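Long-range contact in gamma-glutamyltranspeptidase (Streptomyces lincolnensis, PDB 6J3A), which probably transfers or cleaves gamma-glutamyl groups as a gamma-glutamyltranspeptidase of the Ntn-hydrolase clan: residues V72-A83 with D249-P260. Numbering follows the deposited sequence.
Sequences VRVLCGQGVAPA and DLAGWSATYEAP
Val74 and Glu258 pair their backbones in both directions, Val74 N to Glu258 O at 2.8 Å and Glu258 N to Val74 O at 2.7 Å. Cys76 and Thr256 form the next hydrogen-bonded pair of this antiparallel ladder, Cys76 N to Thr256 O at 2.6 Å and Thr256 N to Cys76 O at a longer 3.2 Å. Packing is tight between these pairs, where Leu75 faces Tyr257. With CG anti to the backbone N (chi1 175°), Leu75 lays CD1 over one face of the phenol ring, a CH-pi contact 4.1 Å from the centroid. Leu117 and Leu118 of helix 111-122 also pack on Leu75, and Asp121 of that helix holds Tyr257 OH. The ladder joins neighbouring strands 73-77 and 256-265 in the alpha-beta-beta-alpha sandwich expected of an Ntn-hydrolase; strand 61-66 pairs with the other edge of 73-77. On the sheet face of Val74 and Cys76, Glu258 turns its carboxylate to Arg478 and Trp276. Beyond the strands, Gly79 CA and Ala255 N lie on opposite sides of the Trp253 indole, both offset toward its rim, while Val80 CG2 touches Trp253 CD1 at 3.7 Å. The Arg73 end is looser: one guanidinium face lies over Glu258 C, and NH1 nears N of solvent-exposed Ala259, two donors without a hydrogen bond. At the far end, exposed Ala83 still sends N straight to Asp249 OD1 (2.7 Å, 179° at the hydrogen), on the syn side, 27° out of the carboxylate plane.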
ATOM      1  N   VAL A  72     -26.760 -11.754  -2.702  1.00 37.52           N
ATOM      2  CA  VAL A  72     -26.349 -10.493  -2.102  1.00 36.58           C
ATOM      3  C   VAL A  72     -27.401 -10.069  -1.062  1.00 35.57           C
ATOM      4  O   VAL A  72     -28.591  -9.973  -1.356  1.00 33.94           O
ATOM      5  CB  VAL A  72     -26.123  -9.386  -3.156  1.00 36.93           C
ATOM      6  CG1 VAL A  72     -25.792  -8.044  -2.504  1.00 38.08           C
ATOM      7  CG2 VAL A  72     -24.970  -9.765  -4.054  1.00 36.47           C
ATOM      8  N   ARG A  73     -26.925  -9.797   0.146  1.00 36.15           N
ATOM      9  CA  ARG A  73     -27.762  -9.675   1.322  1.00 36.35           C
ATOM     10  C   ARG A  73     -27.245  -8.485   2.136  1.00 33.94           C
ATOM     11  O   ARG A  73     -26.040  -8.238   2.187  1.00 33.30           O
ATOM     12  CB  ARG A  73     -27.674 -10.998   2.100  1.00 41.23           C
ATOM     13  CG  ARG A  73     -28.839 -11.329   3.014  1.00 45.96           C
ATOM     14  CD  ARG A  73     -30.083 -11.770   2.256  1.00 50.30           C
ATOM     15  NE  ARG A  73     -31.162 -12.041   3.208  1.00 54.68           N
ATOM     16  CZ  ARG A  73     -32.452 -11.722   3.063  1.00 58.67           C
ATOM     17  NH1 ARG A  73     -32.909 -11.098   1.977  1.00 60.61           N
ATOM     18  NH2 ARG A  73     -33.305 -12.030   4.039  1.00 61.65           N
ATOM     19  N   VAL A  74     -28.168  -7.726   2.724  1.00 33.00           N
ATOM     20  CA  VAL A  74     -27.863  -6.566   3.581  1.00 31.08           C
ATOM     21  C   VAL A  74     -28.048  -6.963   5.041  1.00 30.51           C
ATOM     22  O   VAL A  74     -29.043  -7.590   5.388  1.00 29.09           O
ATOM     23  CB  VAL A  74     -28.800  -5.368   3.279  1.00 30.81           C
ATOM     24  CG1 VAL A  74     -28.669  -4.268   4.323  1.00 31.02           C
ATOM     25  CG2 VAL A  74     -28.508  -4.782   1.912  1.00 31.02           C
ATOM     26  N   LEU A  75     -27.090  -6.577   5.882  1.00 31.68           N
ATOM     27  CA  LEU A  75     -27.173  -6.756   7.330  1.00 32.42           C
ATOM     28  C   LEU A  75     -27.256  -5.373   7.965  1.00 32.86           C
ATOM     29  O   LEU A  75     -26.275  -4.632   7.995  1.00 33.99           O
ATOM     30  CB  LEU A  75     -25.990  -7.566   7.863  1.00 32.67           C
ATOM     31  CG  LEU A  75     -25.861  -7.735   9.382  1.00 33.00           C
ATOM     32  CD1 LEU A  75     -27.172  -8.090  10.066  1.00 33.72           C
ATOM     33  CD2 LEU A  75     -24.822  -8.796   9.687  1.00 33.38           C
ATOM     34  N   CYS A  76     -28.451  -5.039   8.447  1.00 33.27           N
ATOM     35  CA  CYS A  76     -28.741  -3.727   8.980  1.00 33.23           C
ATOM     36  C   CYS A  76     -28.272  -3.612  10.413  1.00 33.16           C
ATOM     37  O   CYS A  76     -28.834  -4.237  11.318  1.00 33.75           O
ATOM     38  CB  CYS A  76     -30.234  -3.425   8.928  1.00 33.50           C
ATOM     39  SG  CYS A  76     -30.633  -1.828   9.689  1.00 31.67           S
ATOM     40  N   GLY A  77     -27.249  -2.782  10.599  1.00 32.02           N
ATOM     41  CA  GLY A  77     -26.771  -2.406  11.922  1.00 31.17           C
ATOM     42  C   GLY A  77     -26.966  -0.930  12.193  1.00 29.75           C
ATOM     43  O   GLY A  77     -26.217  -0.342  12.966  1.00 30.72           O
ATOM     44  N   GLN A  78     -27.939  -0.319  11.520  1.00 28.50           N
ATOM     45  CA  GLN A  78     -28.379   1.023  11.852  1.00 27.39           C
ATOM     46  C   GLN A  78     -29.473   0.935  12.907  1.00 27.40           C
ATOM     47  O   GLN A  78     -30.526   0.344  12.678  1.00 25.77           O
ATOM     48  CB  GLN A  78     -28.903   1.732  10.621  1.00 26.85           C
ATOM     49  CG  GLN A  78     -29.528   3.085  10.913  1.00 26.43           C
ATOM     50  CD  GLN A  78     -28.529   4.049  11.500  1.00 26.30           C
ATOM     51  OE1 GLN A  78     -27.610   4.500  10.808  1.00 26.17           O
ATOM     52  NE2 GLN A  78     -28.690   4.362  12.789  1.00 25.40           N
ATOM     53  N   GLY A  79     -29.209   1.526  14.065  1.00 28.24           N
ATOM     54  CA  GLY A  79     -30.150   1.471  15.164  1.00 29.38           C
ATOM     55  C   GLY A  79     -31.296   2.447  15.005  1.00 29.90           C
ATOM     56  O   GLY A  79     -31.272   3.331  14.134  1.00 29.06           O
ATOM     57  N   VAL A  80     -32.283   2.288  15.884  1.00 30.57           N
ATOM     58  CA  VAL A  80     -33.527   3.075  15.853  1.00 31.54           C
ATOM     59  C   VAL A  80     -33.560   4.171  16.923  1.00 33.00           C
ATOM     60  O   VAL A  80     -32.754   4.184  17.856  1.00 34.14           O
ATOM     61  CB  VAL A  80     -34.793   2.186  16.011  1.00 31.16           C
ATOM     62  CG1 VAL A  80     -34.945   1.254  14.819  1.00 30.58           C
ATOM     63  CG2 VAL A  80     -34.798   1.396  17.326  1.00 30.87           C
ATOM     64  N   ALA A  81     -34.518   5.080  16.767  1.00 33.71           N
ATOM     65  CA  ALA A  81     -34.854   6.053  17.798  1.00 33.07           C
ATOM     66  C   ALA A  81     -35.409   5.351  19.043  1.00 33.07           C
ATOM     67  O   ALA A  81     -36.067   4.303  18.929  1.00 31.25           O
ATOM     68  CB  ALA A  81     -35.864   7.056  17.273  1.00 33.57           C
ATOM     69  N   PRO A  82     -35.133   5.913  20.242  1.00 33.13           N
ATOM     70  CA  PRO A  82     -35.726   5.286  21.428  1.00 32.82           C
ATOM     71  C   PRO A  82     -37.246   5.456  21.490  1.00 32.34           C
ATOM     72  O   PRO A  82     -37.802   6.390  20.899  1.00 31.67           O
ATOM     73  CB  PRO A  82     -35.034   5.994  22.604  1.00 32.73           C
ATOM     74  CG  PRO A  82     -33.814   6.638  22.031  1.00 33.03           C
ATOM     75  CD  PRO A  82     -34.110   6.918  20.590  1.00 32.68           C
ATOM     76  N   ALA A  83     -37.888   4.548  22.217  1.00 31.70           N
ATOM     77  CA  ALA A  83     -39.332   4.560  22.446  1.00 30.80           C
ATOM     78  C   ALA A  83     -39.895   5.936  22.871  1.00 31.78           C
ATOM     79  O   ALA A  83     -41.016   6.293  22.484  1.00 32.85           O
ATOM     80  CB  ALA A  83     -39.693   3.490  23.468  1.00 29.71           C
ATOM     81  N   ASP A 249     -35.118  -0.204  25.447  1.00 32.51           N
ATOM     82  CA  ASP A 249     -34.769   0.123  24.049  1.00 32.18           C
ATOM     83  C   ASP A 249     -33.627  -0.777  23.582  1.00 33.66           C
ATOM     84  O   ASP A 249     -33.662  -1.334  22.476  1.00 34.14           O
ATOM     85  CB  ASP A 249     -34.297   1.576  23.877  1.00 31.11           C
ATOM     86  CG  ASP A 249     -35.407   2.595  24.044  1.00 29.86           C
ATOM     87  OD1 ASP A 249     -36.424   2.519  23.333  1.00 29.20           O
ATOM     88  OD2 ASP A 249     -35.252   3.511  24.869  1.00 30.18           O
ATOM     89  N   LEU A 250     -32.605  -0.887  24.434  1.00 34.97           N
ATOM     90  CA  LEU A 250     -31.441  -1.734  24.157  1.00 35.17           C
ATOM     91  C   LEU A 250     -31.800  -3.196  24.155  1.00 34.49           C
ATOM     92  O   LEU A 250     -31.448  -3.894  23.223  1.00 35.57           O
ATOM     93  CB  LEU A 250     -30.319  -1.503  25.167  1.00 35.44           C
ATOM     94  CG  LEU A 250     -29.772  -0.076  25.240  1.00 35.94           C
ATOM     95  CD1 LEU A 250     -28.561  -0.062  26.154  1.00 37.24           C
ATOM     96  CD2 LEU A 250     -29.402   0.510  23.888  1.00 35.33           C
ATOM     97  N   ALA A 251     -32.518  -3.641  25.181  1.00 34.78           N
ATOM     98  CA  ALA A 251     -32.912  -5.052  25.323  1.00 35.26           C
ATOM     99  C   ALA A 251     -33.726  -5.591  24.122  1.00 35.36           C
ATOM    100  O   ALA A 251     -33.597  -6.759  23.743  1.00 34.55           O
ATOM    101  CB  ALA A 251     -33.673  -5.253  26.631  1.00 34.39           C
ATOM    102  N   GLY A 252     -34.544  -4.729  23.524  1.00 35.90           N
ATOM    103  CA  GLY A 252     -35.426  -5.116  22.417  1.00 36.23           C
ATOM    104  C   GLY A 252     -34.831  -5.129  21.014  1.00 36.19           C
ATOM    105  O   GLY A 252     -35.375  -5.787  20.122  1.00 35.88           O
ATOM    106  N   TRP A 253     -33.723  -4.416  20.807  1.00 35.18           N
ATOM    107  CA  TRP A 253     -33.204  -4.179  19.451  1.00 34.09           C
ATOM    108  C   TRP A 253     -32.131  -5.176  19.048  1.00 32.67           C
ATOM    109  O   TRP A 253     -31.208  -5.452  19.797  1.00 33.77           O
ATOM    110  CB  TRP A 253     -32.671  -2.744  19.280  1.00 34.24           C
ATOM    111  CG  TRP A 253     -32.302  -2.444  17.845  1.00 34.57           C
ATOM    112  CD1 TRP A 253     -33.105  -1.908  16.882  1.00 34.80           C
ATOM    113  CD2 TRP A 253     -31.048  -2.715  17.213  1.00 34.58           C
ATOM    114  NE1 TRP A 253     -32.426  -1.816  15.691  1.00 34.78           N
ATOM    115  CE2 TRP A 253     -31.161  -2.309  15.865  1.00 34.91           C
ATOM    116  CE3 TRP A 253     -29.839  -3.260  17.656  1.00 34.32           C
ATOM    117  CZ2 TRP A 253     -30.107  -2.423  14.957  1.00 34.72           C
ATOM    118  CZ3 TRP A 253     -28.796  -3.383  16.756  1.00 34.56           C
ATOM    119  CH2 TRP A 253     -28.936  -2.964  15.417  1.00 34.72           C
ATOM    120  N   SER A 254     -32.261  -5.685  17.833  1.00 32.86           N
ATOM    121  CA  SER A 254     -31.277  -6.548  17.201  1.00 32.63           C
ATOM    122  C   SER A 254     -31.037  -6.023  15.806  1.00 33.32           C
ATOM    123  O   SER A 254     -31.909  -5.391  15.199  1.00 34.18           O
ATOM    124  CB  SER A 254     -31.802  -7.979  17.081  1.00 32.24           C
ATOM    125  OG  SER A 254     -31.886  -8.604  18.344  1.00 32.65           O
ATOM    126  N   ALA A 255     -29.854  -6.311  15.285  1.00 33.66           N
ATOM    127  CA  ALA A 255     -29.575  -6.092  13.877  1.00 32.71           C
ATOM    128  C   ALA A 255     -30.396  -7.101  13.076  1.00 31.72           C
ATOM    129  O   ALA A 255     -30.664  -8.218  13.548  1.00 29.51           O
ATOM    130  CB  ALA A 255     -28.097  -6.265  13.611  1.00 33.37           C
ATOM    131  N   THR A 256     -30.811  -6.691  11.883  1.00 31.43           N
ATOM    132  CA  THR A 256     -31.643  -7.526  11.012  1.00 31.97           C
ATOM    133  C   THR A 256     -31.049  -7.642   9.621  1.00 32.49           C
ATOM    134  O   THR A 256     -30.202  -6.832   9.241  1.00 34.34           O
ATOM    135  CB  THR A 256     -33.059  -6.951  10.867  1.00 31.43           C
ATOM    136  OG1 THR A 256     -32.978  -5.574  10.485  1.00 29.77           O
ATOM    137  CG2 THR A 256     -33.803  -7.071  12.173  1.00 31.63           C
ATOM    138  N   TYR A 257     -31.526  -8.640   8.872  1.00 31.60           N
ATOM    139  CA  TYR A 257     -31.122  -8.880   7.481  1.00 30.29           C
ATOM    140  C   TYR A 257     -32.175  -8.354   6.507  1.00 29.94           C
ATOM    141  O   TYR A 257     -33.354  -8.308   6.834  1.00 29.64           O
ATOM    142  CB  TYR A 257     -30.928 -10.369   7.222  1.00 29.86           C
ATOM    143  CG  TYR A 257     -29.657 -10.980   7.779  1.00 29.84           C
ATOM    144  CD1 TYR A 257     -28.404 -10.693   7.223  1.00 29.64           C
ATOM    145  CD2 TYR A 257     -29.709 -11.893   8.837  1.00 29.85           C
ATOM    146  CE1 TYR A 257     -27.242 -11.282   7.724  1.00 29.15           C
ATOM    147  CE2 TYR A 257     -28.556 -12.482   9.342  1.00 28.93           C
ATOM    148  CZ  TYR A 257     -27.327 -12.181   8.783  1.00 28.49           C
ATOM    149  OH  TYR A 257     -26.183 -12.761   9.284  1.00 27.31           O
ATOM    150  N   GLU A 258     -31.741  -7.970   5.307  1.00 30.11           N
ATOM    151  CA  GLU A 258     -32.636  -7.451   4.262  1.00 30.36           C
ATOM    152  C   GLU A 258     -32.150  -7.782   2.869  1.00 30.15           C
ATOM    153  O   GLU A 258     -30.971  -8.046   2.652  1.00 30.99           O
ATOM    154  CB  GLU A 258     -32.759  -5.941   4.365  1.00 30.63           C
ATOM    155  CG  GLU A 258     -33.603  -5.521   5.534  1.00 31.18           C
ATOM    156  CD  GLU A 258     -33.612  -4.037   5.760  1.00 31.89           C
ATOM    157  OE1 GLU A 258     -33.224  -3.271   4.842  1.00 32.04           O
ATOM    158  OE2 GLU A 258     -34.036  -3.653   6.872  1.00 31.03           O
ATOM    159  N   ALA A 259     -33.077  -7.762   1.923  1.00 28.77           N
ATOM    160  CA  ALA A 259     -32.722  -7.788   0.526  1.00 28.47           C
ATOM    161  C   ALA A 259     -32.130  -6.416   0.248  1.00 28.21           C
ATOM    162  O   ALA A 259     -32.570  -5.430   0.844  1.00 27.97           O
ATOM    163  CB  ALA A 259     -33.951  -8.019  -0.341  1.00 28.30           C
ATOM    164  N   PRO A 260     -31.139  -6.343  -0.654  1.00 28.43           N
ATOM    165  CA  PRO A 260     -30.633  -5.043  -1.083  1.00 28.63           C
ATOM    166  C   PRO A 260     -31.580  -4.362  -2.051  1.00 28.36           C
ATOM    167  O   PRO A 260     -32.387  -5.019  -2.690  1.00 29.74           O
ATOM    168  CB  PRO A 260     -29.342  -5.400  -1.821  1.00 28.64           C
ATOM    169  CG  PRO A 260     -29.594  -6.771  -2.360  1.00 28.47           C
ATOM    170  CD  PRO A 260     -30.425  -7.454  -1.313  1.00 28.55           C
TER